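Local coordinates for mannonate dehydratase (Streptococcus suis, PDB 3BDK), which probably catalyses the dehydration of D-mannonate to 2-dehydro-3-deoxy-D-gluconate and water, using ferrous iron or manganese as cofactor, in pentose and glucuronate interconversion, at residues S85-H89 and Y106-I110; C122-M126 and N197-I202; H137-P141 and F297-A301; T287-A292 and G307-M311. All coordinates share one frame; numbering follows the deposited sequence.

Contact 1: residues S85-H89 and Y106-I110; sequences SIPVH and YKTSI
Tyr106 reaches out from helix 99-114 to the loop 85-89, and its path from backbone to hydroxyl accounts for most of the helix's share of the contact. Its CB sets out past the loop and not at it; with CG anti to the backbone N (chi1 -154°), the ring then swings inward. CD2 passes Ile86 CG2, and the next atom, CE2, lies 3.3 Å from that methyl, while Val88 CG2 stands 4.1 Å from CE2. CZ comes near Ile86 CB. At the tip, Tyr106 OH gives a hydrogen bond of 2.6 Å to Ile86 O, tilted 28° from the carbonyl plane; this carbonyl sits at the edge of the ring, close to its plane, so one bond ties down the end of a buried side chain and satisfies a buried backbone oxygen. Nearly one turn further along the helix, Ser109 CB lies 3.7 Å from Ile86 CD1, with Ile110 CD1 more distant. Outside the pair, Phe201 meets the Tyr106 ring edge-to-face, and Val121 backs Ile86. Glu84, the last residue of strand 79-84, lines the sugar pocket. That strand, the loop at its carboxyl end and helix 99-114 make up a beta-alpha unit of the TIM barrel.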
loop_
_atom_site.group_PDB
_atom_site.type_symbol
_atom_site.label_atom_id
_atom_site.label_comp_id
_atom_site.label_asym_id
_atom_site.label_seq_id
_atom_site.Cartn_x
_atom_site.Cartn_y
_atom_site.Cartn_z
ATOM N N SER A 85 4.586 24.199 -4.205
ATOM C CA SER A 85 3.955 25.397 -4.680
ATOM C C SER A 85 4.406 26.634 -3.936
ATOM O O SER A 85 4.057 26.851 -2.776
ATOM C CB SER A 85 2.427 25.265 -4.700
ATOM O OG SER A 85 1.876 26.009 -5.766
ATOM N N ILE A 86 5.245 27.397 -4.628
ATOM C CA ILE A 86 5.215 28.846 -4.550
ATOM C C ILE A 86 4.224 29.291 -5.648
ATOM O O ILE A 86 4.518 29.183 -6.842
ATOM C CB ILE A 86 6.598 29.475 -4.798
ATOM C CG1 ILE A 86 7.688 28.743 -4.007
ATOM C CG2 ILE A 86 6.565 30.960 -4.453
ATOM C CD1 ILE A 86 9.108 29.176 -4.364
ATOM N N PRO A 87 3.027 29.740 -5.242
ATOM C CA PRO A 87 1.970 30.188 -6.158
ATOM C C PRO A 87 2.226 31.507 -6.897
ATOM O O PRO A 87 2.292 32.573 -6.284
ATOM C CB PRO A 87 0.742 30.327 -5.243
ATOM C CG PRO A 87 1.313 30.584 -3.879
ATOM C CD PRO A 87 2.599 29.795 -3.829
ATOM N N VAL A 88 2.346 31.413 -8.217
ATOM C CA VAL A 88 2.322 32.560 -9.117
ATOM C C VAL A 88 1.039 33.393 -8.938
ATOM O O VAL A 88 -0.065 32.829 -8.917
ATOM C CB VAL A 88 2.409 32.060 -10.546
ATOM C CG1 VAL A 88 2.562 33.200 -11.470
ATOM C CG2 VAL A 88 3.585 31.108 -10.690
ATOM N N HIS A 89 1.199 34.716 -8.782
ATOM C CA HIS A 89 0.083 35.661 -8.565
ATOM C C HIS A 89 -0.781 35.784 -9.830
ATOM O O HIS A 89 -0.275 35.663 -10.952
ATOM C CB HIS A 89 0.622 37.064 -8.140
ATOM C CG HIS A 89 -0.429 37.984 -7.572
ATOM N ND1 HIS A 89 -1.323 38.681 -8.359
ATOM C CD2 HIS A 89 -0.737 38.303 -6.289
ATOM C CE1 HIS A 89 -2.142 39.379 -7.588
ATOM N NE2 HIS A 89 -1.808 39.166 -6.326
ATOM N N TYR A 106 8.944 36.771 -6.043
ATOM C CA TYR A 106 9.066 35.371 -6.463
ATOM C C TYR A 106 10.539 34.991 -6.715
ATOM O O TYR A 106 10.939 33.865 -6.414
ATOM C CB TYR A 106 8.197 35.103 -7.708
ATOM C CG TYR A 106 7.753 33.658 -7.867
ATOM C CD1 TYR A 106 8.596 32.711 -8.445
ATOM C CD2 TYR A 106 6.490 33.240 -7.441
ATOM C CE1 TYR A 106 8.206 31.387 -8.588
ATOM C CE2 TYR A 106 6.084 31.898 -7.580
ATOM C CZ TYR A 106 6.955 30.977 -8.153
ATOM O OH TYR A 106 6.594 29.649 -8.310
ATOM N N LYS A 107 11.331 35.933 -7.248
ATOM C CA LYS A 107 12.776 35.757 -7.440
ATOM C C LYS A 107 13.464 35.267 -6.153
ATOM O O LYS A 107 14.158 34.251 -6.164
ATOM C CB LYS A 107 13.441 37.066 -7.899
ATOM C CG LYS A 107 12.988 37.639 -9.250
ATOM C CD LYS A 107 14.024 37.473 -10.392
ATOM C CE LYS A 107 15.166 38.512 -10.363
ATOM N NZ LYS A 107 14.750 39.935 -10.493
ATOM N N THR A 108 13.271 35.980 -5.048
ATOM C CA THR A 108 13.964 35.625 -3.801
ATOM C C THR A 108 13.484 34.308 -3.172
ATOM O O THR A 108 14.281 33.556 -2.593
ATOM C CB THR A 108 13.927 36.758 -2.749
ATOM O OG1 THR A 108 12.651 37.407 -2.775
ATOM C CG2 THR A 108 15.036 37.778 -3.023
ATOM N N SER A 109 12.188 34.033 -3.286
ATOM C CA SER A 109 11.655 32.728 -2.902
ATOM C C SER A 109 12.530 31.621 -3.467
ATOM O O SER A 109 12.876 30.673 -2.754
ATOM C CB SER A 109 10.229 32.558 -3.387
ATOM O OG SER A 109 9.386 33.480 -2.732
ATOM N N ILE A 110 12.916 31.759 -4.734
ATOM C CA ILE A 110 13.732 30.739 -5.372
ATOM C C ILE A 110 15.091 30.694 -4.705
ATOM O O ILE A 110 15.664 29.619 -4.558
ATOM C CB ILE A 110 13.955 30.964 -6.894
ATOM C CG1 ILE A 110 12.719 31.548 -7.598
ATOM C CG2 ILE A 110 14.447 29.673 -7.549
ATOM C CD1 ILE A 110 11.545 30.610 -7.744
#

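Contact 2: residues C122-M126 and N197-I202; sequences CYNFM and NLEYFI
Leu198 CD1 lies over one face of the Phe125 ring, 3.8 Å from its centroid and 25° off the ring normal, a CH-pi contact displaced toward the CD1 side of the ring, where Phe125 CD1 is 3.4 Å away. A chi1 of 173° swings Leu198 CG to the carbonyl-carbon side, which carries the branch across the ring while CZ of Phe125 reaches the helix backbone at Leu198 CA. Beside it stands Phe201, whose ring is turned 48° from that of Phe125 with centroids 5.9 Å apart, neither stacked nor edge-to-face. Tyr123 completes the first shell: its CE1 comes to the edge of the Phe201 ring, 4.0 Å from Phe201 CE1, and its OH lies near Ile202 CD1.

Further out, Asn124 shapes the chain around Phe125. Its OD1 accepts from Met126 N at 2.7 Å in an Asx turn, and its ND2 bonds Asp130, a residue of the sugar pocket. Ile218 of the next barrel strand packs on both Phe125 and Leu198, and Phe243 touches Tyr123, Leu198 and Ile202. No hydrogen bond joins the two segments: apolar and aromatic packing holds them together, while polar groups on both bond to other parts, as Asn197 does to Lys93.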
loop_
_atom_site.group_PDB
_atom_site.type_symbol
_atom_site.label_atom_id
_atom_site.label_comp_id
_atom_site.label_asym_id
_atom_site.label_seq_id
_atom_site.Cartn_x
_atom_site.Cartn_y
_atom_site.Cartn_z
ATOM N N CYS A 122 7.535 22.889 -7.273
ATOM C CA CYS A 122 6.311 22.752 -8.061
ATOM C C CYS A 122 5.508 24.068 -7.982
ATOM O O CYS A 122 5.694 24.857 -7.051
ATOM C CB CYS A 122 5.487 21.536 -7.569
ATOM S SG CYS A 122 3.808 21.245 -8.369
ATOM N N TYR A 123 4.644 24.298 -8.976
ATOM C CA TYR A 123 3.820 25.520 -9.102
ATOM C C TYR A 123 2.966 25.349 -10.364
ATOM O O TYR A 123 3.336 24.572 -11.247
ATOM C CB TYR A 123 4.706 26.766 -9.273
ATOM C CG TYR A 123 5.418 26.742 -10.595
ATOM C CD1 TYR A 123 4.972 27.519 -11.673
ATOM C CD2 TYR A 123 6.490 25.883 -10.798
ATOM C CE1 TYR A 123 5.603 27.446 -12.905
ATOM C CE2 TYR A 123 7.129 25.812 -12.027
ATOM C CZ TYR A 123 6.679 26.593 -13.074
ATOM O OH TYR A 123 7.335 26.505 -14.275
ATOM N N ASN A 124 1.861 26.088 -10.476
ATOM C CA ASN A 124 1.010 26.030 -11.686
ATOM C C ASN A 124 0.896 27.340 -12.459
ATOM O O ASN A 124 1.370 28.375 -12.004
ATOM C CB ASN A 124 -0.395 25.516 -11.355
ATOM C CG ASN A 124 -1.321 26.605 -10.874
ATOM O OD1 ASN A 124 -1.502 27.620 -11.537
ATOM N ND2 ASN A 124 -1.931 26.393 -9.718
ATOM N N PHE A 125 0.253 27.279 -13.627
ATOM C CA PHE A 125 -0.067 28.466 -14.421
ATOM C C PHE A 125 -1.503 28.362 -14.938
ATOM O O PHE A 125 -1.758 28.297 -16.144
ATOM C CB PHE A 125 0.934 28.654 -15.562
ATOM C CG PHE A 125 1.274 30.093 -15.835
ATOM C CD1 PHE A 125 2.319 30.716 -15.154
ATOM C CD2 PHE A 125 0.538 30.837 -16.762
ATOM C CE1 PHE A 125 2.636 32.053 -15.403
ATOM C CE2 PHE A 125 0.852 32.172 -17.021
ATOM C CZ PHE A 125 1.901 32.779 -16.342
ATOM N N MET A 126 -2.432 28.359 -13.991
ATOM C CA MET A 126 -3.807 28.051 -14.250
ATOM C C MET A 126 -4.664 29.217 -13.811
ATOM O O MET A 126 -4.798 29.495 -12.618
ATOM C CB MET A 126 -4.198 26.791 -13.488
ATOM C CG MET A 126 -5.257 25.933 -14.174
ATOM S SD MET A 126 -5.847 24.560 -13.149
ATOM C CE MET A 126 -4.298 23.989 -12.423
ATOM N N ASN A 197 2.368 35.327 -21.370
ATOM C CA ASN A 197 2.522 35.703 -19.992
ATOM C C ASN A 197 3.462 34.744 -19.270
ATOM O O ASN A 197 4.256 35.171 -18.415
ATOM C CB ASN A 197 1.161 35.800 -19.326
ATOM C CG ASN A 197 0.296 36.885 -19.949
ATOM O OD1 ASN A 197 0.770 37.679 -20.756
ATOM N ND2 ASN A 197 -0.971 36.925 -19.577
ATOM N N LEU A 198 3.403 33.468 -19.654
ATOM C CA LEU A 198 4.204 32.422 -19.047
ATOM C C LEU A 198 5.634 32.522 -19.498
ATOM O O LEU A 198 6.553 32.402 -18.692
ATOM C CB LEU A 198 3.666 31.029 -19.403
ATOM C CG LEU A 198 4.483 29.791 -18.972
ATOM C CD1 LEU A 198 4.611 29.673 -17.451
ATOM C CD2 LEU A 198 3.884 28.520 -19.547
ATOM N N GLU A 199 5.825 32.713 -20.796
ATOM C CA GLU A 199 7.156 32.829 -21.339
ATOM C C GLU A 199 7.924 33.965 -20.658
ATOM O O GLU A 199 9.083 33.801 -20.276
ATOM C CB GLU A 199 7.085 33.051 -22.833
ATOM C CG GLU A 199 8.385 32.692 -23.535
ATOM C CD GLU A 199 8.450 33.253 -24.922
ATOM O OE1 GLU A 199 7.366 33.392 -25.542
ATOM O OE2 GLU A 199 9.577 33.571 -25.374
ATOM N N TYR A 200 7.253 35.100 -20.494
ATOM C CA TYR A 200 7.794 36.243 -19.792
ATOM C C TYR A 200 8.238 35.861 -18.387
ATOM O O TYR A 200 9.340 36.214 -17.954
ATOM C CB TYR A 200 6.731 37.329 -19.703
ATOM C CG TYR A 200 7.215 38.654 -19.137
ATOM C CD1 TYR A 200 7.801 39.619 -19.967
ATOM C CD2 TYR A 200 7.064 38.951 -17.783
ATOM C CE1 TYR A 200 8.230 40.839 -19.461
ATOM C CE2 TYR A 200 7.490 40.165 -17.262
ATOM C CZ TYR A 200 8.068 41.112 -18.105
ATOM O OH TYR A 200 8.492 42.322 -17.593
ATOM N N PHE A 201 7.357 35.147 -17.689
ATOM C CA PHE A 201 7.603 34.640 -16.332
ATOM C C PHE A 201 8.777 33.657 -16.285
ATOM O O PHE A 201 9.629 33.752 -15.414
ATOM C CB PHE A 201 6.314 33.992 -15.801
ATOM C CG PHE A 201 6.449 33.325 -14.460
ATOM C CD1 PHE A 201 6.466 31.934 -14.363
ATOM C CD2 PHE A 201 6.501 34.080 -13.288
ATOM C CE1 PHE A 201 6.565 31.308 -13.133
ATOM C CE2 PHE A 201 6.590 33.461 -12.044
ATOM C CZ PHE A 201 6.632 32.074 -11.964
ATOM N N ILE A 202 8.813 32.733 -17.237
ATOM C CA ILE A 202 9.843 31.705 -17.299
ATOM C C ILE A 202 11.222 32.328 -17.515
ATOM O O ILE A 202 12.116 32.158 -16.685
ATOM C CB ILE A 202 9.524 30.629 -18.381
ATOM C CG1 ILE A 202 8.379 29.713 -17.928
ATOM C CG2 ILE A 202 10.739 29.804 -18.733
ATOM C CD1 ILE A 202 8.559 29.029 -16.553
#

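Contact 3: residues H137-P141 and F297-A301; sequences HHPLP and FQETA
Gln298 sends its extended side chain across to His138 and Leu140, its amide lying at the edge of the imidazole and alongside the leucine. The two segments belong to a four-stranded antiparallel sheet beside the TIM barrel, in which strand 145-150 runs between 135-139 and 296-299, so what meets here is side chains bridging over a middle strand. Fully stretched from chi1 (179°) onward, Gln298 spans that width. Its NE2 comes 3.1 Å from His138 CD2 near the plane of the ring; ring and amide planes are 62° apart, and this is a close approach at the ring edge without a hydrogen bond. On the other branch, Gln298 OE1 lies 3.5 Å from Leu140 CD2, the two side chains lying alongside each other and running in opposing senses. Ser146 OG of the middle strand, bonded to Glu299 O, is also weakly bonded to Gln298 OE1. Leu140 CD2 continues toward Glu299 O at 4.1 Å.

His138 is fixed from its far side, where ND1 bonds Asp135. Glu299 turns its carboxylate away from the contact to a salt bridge with Arg133. Lys379 of the second subunit packs on Leu140, and its Thr380 on Gln298, placing the contact at the dimer interface. One water joins the segments, donating to Pro139 O at 2.6 Å and accepting from Gln298 NE2 at 2.9 Å.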
loop_
_atom_site.group_PDB
_atom_site.type_symbol
_atom_site.label_atom_id
_atom_site.label_comp_id
_atom_site.label_asym_id
_atom_site.label_seq_id
_atom_site.Cartn_x
_atom_site.Cartn_y
_atom_site.Cartn_z
ATOM N N HIS A 137 -17.120 14.079 -2.403
ATOM C CA HIS A 137 -17.384 12.797 -1.750
ATOM C C HIS A 137 -18.204 11.964 -2.722
ATOM O O HIS A 137 -19.341 11.584 -2.409
ATOM C CB HIS A 137 -18.199 12.985 -0.463
ATOM C CG HIS A 137 -17.601 13.964 0.499
ATOM N ND1 HIS A 137 -16.405 13.737 1.154
ATOM C CD2 HIS A 137 -18.030 15.180 0.910
ATOM C CE1 HIS A 137 -16.126 14.772 1.925
ATOM N NE2 HIS A 137 -17.093 15.664 1.792
ATOM N N HIS A 138 -17.661 11.706 -3.909
ATOM C CA HIS A 138 -18.404 10.922 -4.891
ATOM C C HIS A 138 -18.204 9.456 -4.565
ATOM O O HIS A 138 -17.062 9.038 -4.338
ATOM C CB HIS A 138 -17.945 11.220 -6.322
ATOM C CG HIS A 138 -19.009 10.995 -7.353
ATOM N ND1 HIS A 138 -20.219 11.651 -7.330
ATOM C CD2 HIS A 138 -19.040 10.194 -8.444
ATOM C CE1 HIS A 138 -20.956 11.257 -8.351
ATOM N NE2 HIS A 138 -20.258 10.379 -9.051
ATOM N N PRO A 139 -19.309 8.683 -4.493
ATOM C CA PRO A 139 -19.218 7.240 -4.157
ATOM C C PRO A 139 -18.449 6.405 -5.173
ATOM O O PRO A 139 -18.565 6.627 -6.366
ATOM C CB PRO A 139 -20.697 6.772 -4.083
ATOM C CG PRO A 139 -21.507 8.064 -3.909
ATOM C CD PRO A 139 -20.705 9.133 -4.666
ATOM N N LEU A 140 -17.646 5.471 -4.667
ATOM C CA LEU A 140 -17.004 4.425 -5.468
ATOM C C LEU A 140 -17.705 3.070 -5.204
ATOM O O LEU A 140 -18.382 2.915 -4.182
ATOM C CB LEU A 140 -15.498 4.353 -5.148
ATOM C CG LEU A 140 -14.626 5.478 -5.732
ATOM C CD1 LEU A 140 -13.303 5.584 -5.009
ATOM C CD2 LEU A 140 -14.369 5.285 -7.200
ATOM N N PRO A 141 -17.567 2.097 -6.132
ATOM C CA PRO A 141 -18.120 0.740 -5.994
ATOM C C PRO A 141 -17.850 0.047 -4.670
ATOM O O PRO A 141 -18.709 -0.695 -4.204
ATOM C CB PRO A 141 -17.437 -0.021 -7.112
ATOM C CG PRO A 141 -17.276 0.993 -8.161
ATOM C CD PRO A 141 -16.886 2.256 -7.431
ATOM N N PHE A 297 -14.479 12.849 -15.150
ATOM C CA PHE A 297 -13.525 11.936 -14.538
ATOM C C PHE A 297 -13.713 11.819 -13.043
ATOM O O PHE A 297 -14.314 12.691 -12.406
ATOM C CB PHE A 297 -12.084 12.360 -14.845
ATOM C CG PHE A 297 -11.697 13.681 -14.253
ATOM C CD1 PHE A 297 -11.889 14.852 -14.956
ATOM C CD2 PHE A 297 -11.115 13.753 -12.999
ATOM C CE1 PHE A 297 -11.526 16.088 -14.411
ATOM C CE2 PHE A 297 -10.759 14.992 -12.441
ATOM C CZ PHE A 297 -10.967 16.160 -13.164
ATOM N N GLN A 298 -13.175 10.731 -12.498
ATOM C CA GLN A 298 -13.250 10.448 -11.086
ATOM C C GLN A 298 -11.958 9.827 -10.593
ATOM O O GLN A 298 -11.442 8.868 -11.195
ATOM C CB GLN A 298 -14.406 9.511 -10.774
ATOM C CG GLN A 298 -14.450 9.194 -9.270
ATOM C CD GLN A 298 -15.748 8.640 -8.763
ATOM O OE1 GLN A 298 -15.862 8.379 -7.582
ATOM N NE2 GLN A 298 -16.728 8.452 -9.635
ATOM N N GLU A 299 -11.443 10.374 -9.493
ATOM C CA GLU A 299 -10.258 9.846 -8.843
ATOM C C GLU A 299 -10.564 8.476 -8.235
ATOM O O GLU A 299 -11.651 8.260 -7.696
ATOM C CB GLU A 299 -9.774 10.815 -7.771
ATOM C CG GLU A 299 -9.314 12.135 -8.357
ATOM C CD GLU A 299 -8.731 13.124 -7.344
ATOM O OE1 GLU A 299 -8.175 12.698 -6.296
ATOM O OE2 GLU A 299 -8.827 14.341 -7.634
ATOM N N THR A 300 -9.598 7.565 -8.329
ATOM C CA THR A 300 -9.776 6.209 -7.842
ATOM C C THR A 300 -8.661 5.817 -6.894
ATOM O O THR A 300 -7.836 6.635 -6.516
ATOM C CB THR A 300 -9.814 5.168 -9.009
ATOM O OG1 THR A 300 -8.548 5.137 -9.675
ATOM C CG2 THR A 300 -10.918 5.495 -10.004
ATOM N N ALA A 301 -8.657 4.555 -6.503
ATOM C CA ALA A 301 -7.554 3.957 -5.756
ATOM C C ALA A 301 -6.347 3.950 -6.669
ATOM O O ALA A 301 -6.496 3.958 -7.885
ATOM C CB ALA A 301 -7.920 2.535 -5.364
HETATM O O HOH W 1 -18.197 6.053 -8.836
#

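Contact 4: residues T287-A292 and G307-M311; sequences TRNVTA and GDIDM
Asp308 grips the strand 290-293 at one end of this contact, while Met311 packs on its lead-in at the other. Strand 290-293, an edge of the small antiparallel sheet, is the first arm of a beta hairpin with 296-299, and the chain returns through 307-311 to pack against that arm before entering helix 311-320 of the TIM barrel. In the buried part, Met311 is bent at chi2 (-49°), which brings CE to 3.2 Å from Arg288 O and SD to 3.4 Å from Thr287 OG1. Ile309 CD1 fits beside it, 3.4 Å from Asn289 OD1, and that oxygen also takes a weak bond from Ile309 N. Tyr356, Phe357 and Leu360 of helix 348-368 close over Met311. Arg288 starts out away from the loop, and its side chain comes within about 5 Å of the manganese and the sugar, packing on Asp222, Asp330 and His331.

Toward the surface the contact turns polar. Gly307 passes close to Val290 O, and the following Asp308 N bonds that carbonyl at 2.8 Å. Asp308 itself is exposed, yet its carboxylate is well occupied: Lys379 of the second subunit forms a salt bridge with OD1, which would stabilise its negative charge. Thr291 OG1 donates to the same Asp308 OD1 at 2.7 Å, from above the carboxylate plane, and Ala292 N to OD2 at 2.9 Å, 58° out of that plane.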
loop_
_atom_site.group_PDB
_atom_site.type_symbol
_atom_site.label_atom_id
_atom_site.label_comp_id
_atom_site.label_asym_id
_atom_site.label_seq_id
_atom_site.Cartn_x
_atom_site.Cartn_y
_atom_site.Cartn_z
ATOM N N THR A 287 1.750 10.643 -8.847
ATOM C CA THR A 287 1.209 9.363 -9.286
ATOM C C THR A 287 -0.175 9.117 -8.696
ATOM O O THR A 287 -0.339 8.296 -7.794
ATOM C CB THR A 287 2.136 8.195 -8.899
ATOM O OG1 THR A 287 1.716 7.003 -9.575
ATOM C CG2 THR A 287 2.099 7.961 -7.397
ATOM N N ARG A 288 -1.169 9.834 -9.213
ATOM C CA ARG A 288 -2.557 9.605 -8.830
ATOM C C ARG A 288 -3.342 8.956 -9.965
ATOM O O ARG A 288 -2.999 9.110 -11.138
ATOM C CB ARG A 288 -3.221 10.920 -8.416
ATOM C CG ARG A 288 -4.731 10.932 -8.589
ATOM C CD ARG A 288 -5.332 12.240 -8.097
ATOM N NE ARG A 288 -4.644 13.400 -8.653
ATOM C CZ ARG A 288 -5.135 14.167 -9.621
ATOM N NH1 ARG A 288 -6.323 13.898 -10.145
ATOM N NH2 ARG A 288 -4.438 15.204 -10.066
ATOM N N ASN A 289 -4.396 8.229 -9.609
ATOM C CA ASN A 289 -5.150 7.445 -10.580
ATOM C C ASN A 289 -6.563 7.980 -10.781
ATOM O O ASN A 289 -7.247 8.332 -9.820
ATOM C CB ASN A 289 -5.199 5.975 -10.158
ATOM C CG ASN A 289 -5.395 5.038 -11.333
ATOM O OD1 ASN A 289 -5.513 5.475 -12.478
ATOM N ND2 ASN A 289 -5.429 3.740 -11.055
ATOM N N VAL A 290 -6.995 8.038 -12.037
ATOM C CA VAL A 290 -8.352 8.462 -12.362
ATOM C C VAL A 290 -8.991 7.527 -13.384
ATOM O O VAL A 290 -8.297 6.793 -14.087
ATOM C CB VAL A 290 -8.378 9.901 -12.909
ATOM C CG1 VAL A 290 -7.715 10.854 -11.926
ATOM C CG2 VAL A 290 -7.696 9.965 -14.267
ATOM N N THR A 291 -10.317 7.561 -13.461
ATOM C CA THR A 291 -11.034 6.987 -14.594
ATOM C C THR A 291 -11.768 8.134 -15.300
ATOM O O THR A 291 -12.148 9.107 -14.660
ATOM C CB THR A 291 -11.978 5.872 -14.163
ATOM O OG1 THR A 291 -12.592 5.294 -15.320
ATOM C CG2 THR A 291 -13.033 6.392 -13.228
ATOM N N ALA A 292 -11.934 8.058 -16.616
ATOM C CA ALA A 292 -12.277 9.268 -17.366
ATOM C C ALA A 292 -13.113 8.967 -18.589
ATOM O O ALA A 292 -13.076 7.866 -19.107
ATOM C CB ALA A 292 -11.018 10.035 -17.754
ATOM N N GLY A 307 -8.685 2.273 -11.924
ATOM C CA GLY A 307 -8.791 3.406 -12.812
ATOM C C GLY A 307 -8.366 3.090 -14.241
ATOM O O GLY A 307 -8.448 1.948 -14.693
ATOM N N ASP A 308 -7.900 4.125 -14.941
ATOM C CA ASP A 308 -7.637 4.076 -16.359
ATOM C C ASP A 308 -6.140 4.131 -16.662
ATOM O O ASP A 308 -5.736 4.030 -17.814
ATOM C CB ASP A 308 -8.387 5.223 -17.061
ATOM C CG ASP A 308 -9.910 5.026 -17.068
ATOM O OD1 ASP A 308 -10.421 4.107 -16.364
ATOM O OD2 ASP A 308 -10.622 5.790 -17.768
ATOM N N ILE A 309 -5.309 4.266 -15.635
ATOM C CA ILE A 309 -3.871 4.372 -15.837
ATOM C C ILE A 309 -3.132 3.105 -15.453
ATOM O O ILE A 309 -3.392 2.502 -14.413
ATOM C CB ILE A 309 -3.281 5.530 -15.020
ATOM C CG1 ILE A 309 -4.005 6.829 -15.342
ATOM C CG2 ILE A 309 -1.768 5.682 -15.275
ATOM C CD1 ILE A 309 -3.899 7.877 -14.209
ATOM N N ASP A 310 -2.199 2.695 -16.294
ATOM C CA ASP A 310 -1.357 1.559 -15.976
ATOM C C ASP A 310 -0.136 2.080 -15.238
ATOM O O ASP A 310 0.898 2.400 -15.848
ATOM C CB ASP A 310 -0.955 0.815 -17.238
ATOM C CG ASP A 310 -0.252 -0.493 -16.951
ATOM O OD1 ASP A 310 -0.178 -1.308 -17.898
ATOM O OD2 ASP A 310 0.221 -0.719 -15.804
ATOM N N MET A 311 -0.289 2.158 -13.916
ATOM C CA MET A 311 0.736 2.635 -12.984
ATOM C C MET A 311 2.006 1.841 -13.065
ATOM O O MET A 311 3.084 2.362 -12.735
ATOM C CB MET A 311 0.232 2.594 -11.549
ATOM C CG MET A 311 -0.781 3.681 -11.249
ATOM S SD MET A 311 -0.303 5.371 -11.760
ATOM C CE MET A 311 -1.507 6.297 -10.812
#

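The four contacts form two groups on opposite sides of the chain's centre. Contacts 1 and 2, with centres 10 Å apart, touch directly: Val88 meets Phe201, and Tyr106 meets Tyr123, so helices 99-114 and 191-210 pack round neighbouring strands of the parallel barrel sheet. Contacts 3 and 4, centres 11 Å apart, share the antiparallel sheet, where 290-293 and 296-299 are neighbours, and both reach the second subunit. Between the groups, centres lie about 26 to 33 Å apart. Contact 1 closes before the others open, whereas the segments of contact 3 alternate with those of both 2 and 4. The manganese and sugar site lies between barrel packing and dimer-facing sheet.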